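Long-range contact in tRNA-splicing endonuclease (Sulfolobus tokodaii, PDB 2CV8), which probably cleaves precursor tRNA at both splice sites to excise the intron, leaving 2',3'-cyclic phosphate and 5'-hydroxyl ends: residues I84-I89 and V130-E135. Numbering follows the deposited sequence.
Sequences IPRFRI and VIALDE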
loop_
_atom_site.group_PDB
_atom_site.type_symbol
_atom_site.label_atom_id
_atom_site.label_comp_id
_atom_site.label_asym_id
_atom_site.label_seq_id
_atom_site.Cartn_x
_atom_site.Cartn_y
_atom_site.Cartn_z
ATOM N N ILE B 84 -16.147 18.549 3.467
ATOM C CA ILE B 84 -14.950 17.830 3.044
ATOM C C ILE B 84 -15.082 16.322 2.805
ATOM O O ILE B 84 -15.468 15.569 3.698
ATOM C CB ILE B 84 -13.798 18.076 4.069
ATOM C CG1 ILE B 84 -13.103 19.412 3.782
ATOM C CG2 ILE B 84 -12.779 16.951 4.012
ATOM C CD1 ILE B 84 -13.958 20.638 3.993
ATOM N N PRO B 85 -14.755 15.862 1.586
ATOM C CA PRO B 85 -14.837 14.430 1.264
ATOM C C PRO B 85 -13.767 13.681 2.061
ATOM O O PRO B 85 -12.627 14.133 2.159
ATOM C CB PRO B 85 -14.549 14.390 -0.242
ATOM C CG PRO B 85 -14.971 15.744 -0.723
ATOM C CD PRO B 85 -14.471 16.654 0.375
ATOM N N ARG B 86 -14.129 12.538 2.622
ATOM C CA ARG B 86 -13.191 11.742 3.418
ATOM C C ARG B 86 -12.808 12.441 4.726
ATOM O O ARG B 86 -11.800 12.107 5.361
ATOM C CB ARG B 86 -11.932 11.433 2.603
ATOM C CG ARG B 86 -12.190 10.610 1.345
ATOM C CD ARG B 86 -10.993 10.663 0.413
ATOM N NE ARG B 86 -9.776 10.196 1.072
ATOM C CZ ARG B 86 -8.592 10.797 0.973
ATOM N NH1 ARG B 86 -8.458 11.898 0.238
ATOM N NH2 ARG B 86 -7.540 10.296 1.613
ATOM N N PHE B 87 -13.634 13.397 5.140
ATOM C CA PHE B 87 -13.372 14.135 6.359
ATOM C C PHE B 87 -13.138 13.230 7.563
ATOM O O PHE B 87 -12.195 13.452 8.318
ATOM C CB PHE B 87 -14.517 15.095 6.682
ATOM C CG PHE B 87 -14.263 15.937 7.910
ATOM C CD1 PHE B 87 -13.563 17.144 7.815
ATOM C CD2 PHE B 87 -14.658 15.487 9.174
ATOM C CE1 PHE B 87 -13.256 17.884 8.956
ATOM C CE2 PHE B 87 -14.355 16.221 10.328
ATOM C CZ PHE B 87 -13.651 17.421 10.217
ATOM N N ARG B 88 -13.992 12.226 7.750
ATOM C CA ARG B 88 -13.851 11.321 8.884
ATOM C C ARG B 88 -12.494 10.628 8.938
ATOM O O ARG B 88 -11.822 10.655 9.978
ATOM C CB ARG B 88 -14.952 10.256 8.889
ATOM C CG ARG B 88 -16.322 10.762 9.295
ATOM C CD ARG B 88 -17.179 9.621 9.826
ATOM N NE ARG B 88 -18.533 10.059 10.145
ATOM C CZ ARG B 88 -19.480 10.281 9.240
ATOM N NH1 ARG B 88 -19.222 10.096 7.950
ATOM N NH2 ARG B 88 -20.681 10.696 9.622
ATOM N N ILE B 89 -12.074 10.015 7.837
ATOM C CA ILE B 89 -10.802 9.323 7.874
ATOM C C ILE B 89 -9.646 10.294 7.905
ATOM O O ILE B 89 -8.614 10.002 8.523
ATOM C CB ILE B 89 -10.634 8.344 6.693
ATOM C CG1 ILE B 89 -10.641 9.088 5.368
ATOM C CG2 ILE B 89 -11.747 7.333 6.716
ATOM C CD1 ILE B 89 -10.284 8.201 4.194
ATOM N N VAL B 130 1.713 10.727 4.150
ATOM C CA VAL B 130 0.677 9.808 4.584
ATOM C C VAL B 130 -0.592 9.965 3.772
ATOM O O VAL B 130 -0.989 11.073 3.406
ATOM C CB VAL B 130 0.308 10.015 6.100
ATOM C CG1 VAL B 130 -0.693 8.961 6.545
ATOM C CG2 VAL B 130 1.551 9.946 6.978
ATOM N N ILE B 131 -1.228 8.837 3.495
ATOM C CA ILE B 131 -2.484 8.820 2.768
ATOM C C ILE B 131 -3.475 8.097 3.653
ATOM O O ILE B 131 -3.299 6.914 3.946
ATOM C CB ILE B 131 -2.342 8.084 1.433
ATOM C CG1 ILE B 131 -1.683 9.019 0.406
ATOM C CG2 ILE B 131 -3.697 7.577 0.978
ATOM C CD1 ILE B 131 -1.312 8.359 -0.880
ATOM N N ALA B 132 -4.502 8.820 4.097
ATOM C CA ALA B 132 -5.521 8.245 4.965
ATOM C C ALA B 132 -6.480 7.349 4.185
ATOM O O ALA B 132 -6.873 7.662 3.058
ATOM C CB ALA B 132 -6.290 9.353 5.665
ATOM N N LEU B 133 -6.859 6.233 4.800
ATOM C CA LEU B 133 -7.754 5.292 4.163
ATOM C C LEU B 133 -8.759 4.677 5.120
ATOM O O LEU B 133 -8.515 4.555 6.321
ATOM C CB LEU B 133 -6.940 4.182 3.498
ATOM C CG LEU B 133 -7.205 3.976 2.012
ATOM C CD1 LEU B 133 -7.139 5.312 1.257
ATOM C CD2 LEU B 133 -6.196 2.993 1.475
ATOM N N ASP B 134 -9.899 4.300 4.556
ATOM C CA ASP B 134 -10.979 3.668 5.292
ATOM C C ASP B 134 -10.664 2.180 5.143
ATOM O O ASP B 134 -10.593 1.654 4.035
ATOM C CB ASP B 134 -12.300 4.090 4.645
ATOM C CG ASP B 134 -13.476 3.242 5.070
ATOM O OD1 ASP B 134 -13.429 2.583 6.136
ATOM O OD2 ASP B 134 -14.473 3.253 4.317
ATOM N N GLU B 135 -10.363 1.533 6.266
ATOM C CA GLU B 135 -9.982 0.125 6.260
ATOM C C GLU B 135 -10.791 -0.743 5.309
ATOM O O GLU B 135 -10.257 -1.674 4.698
ATOM C CB GLU B 135 -10.062 -0.457 7.674
ATOM C CG GLU B 135 -11.462 -0.467 8.277
ATOM C CD GLU B 135 -11.489 -1.005 9.704
ATOM O OE1 GLU B 135 -12.575 -0.982 10.324
ATOM O OE2 GLU B 135 -10.430 -1.449 10.201
#
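The side chain of Ile89, in the first turn of helix 87-99, points at strand 128-134 and has the largest buried area in the contact. From CB, the two branches part: CG2 lies anti to the carbonyl carbon, while CG1 takes the crowded place between the backbone N and C (chi1 63°). CG2 meets CB of Asp134 at 3.9 Å, the two side chains crossing at about a right angle. CG1 passes CB of Ala132 at 4.4 Å. With chi2 extended at 172°, CD1 reaches across to the strand backbone, 3.6 Å from Ala132 O and also touching Leu133 CA. Ala132 CB faces the helix, 3.7 Å from Ile89 O, and Leu90 and Val93 also touch it. This is the start of the helix that covers the central strand of the five-stranded mixed sheet in the catalytic C-terminal domain. The chain reaches it through a type II beta turn from Ile84 to Phe87, with Arg86 at the N-cap position. Arg86 bends at chi3 (57°) to bring its guanidinium edge to the strand, where NH2 donates to Ala132 O at 3.1 Å, in the carbonyl plane and on a lone pair. NH2 also forms a salt bridge with Asp113 OD2, the same oxygen that accepts Ala132 N, so Arg86 and Asp113, paired with each other, take up the carbonyl and the N-H of Ala132 respectively. Beyond, Asp134 O is hydrogen-bonded to Ser141 OG of the second subunit.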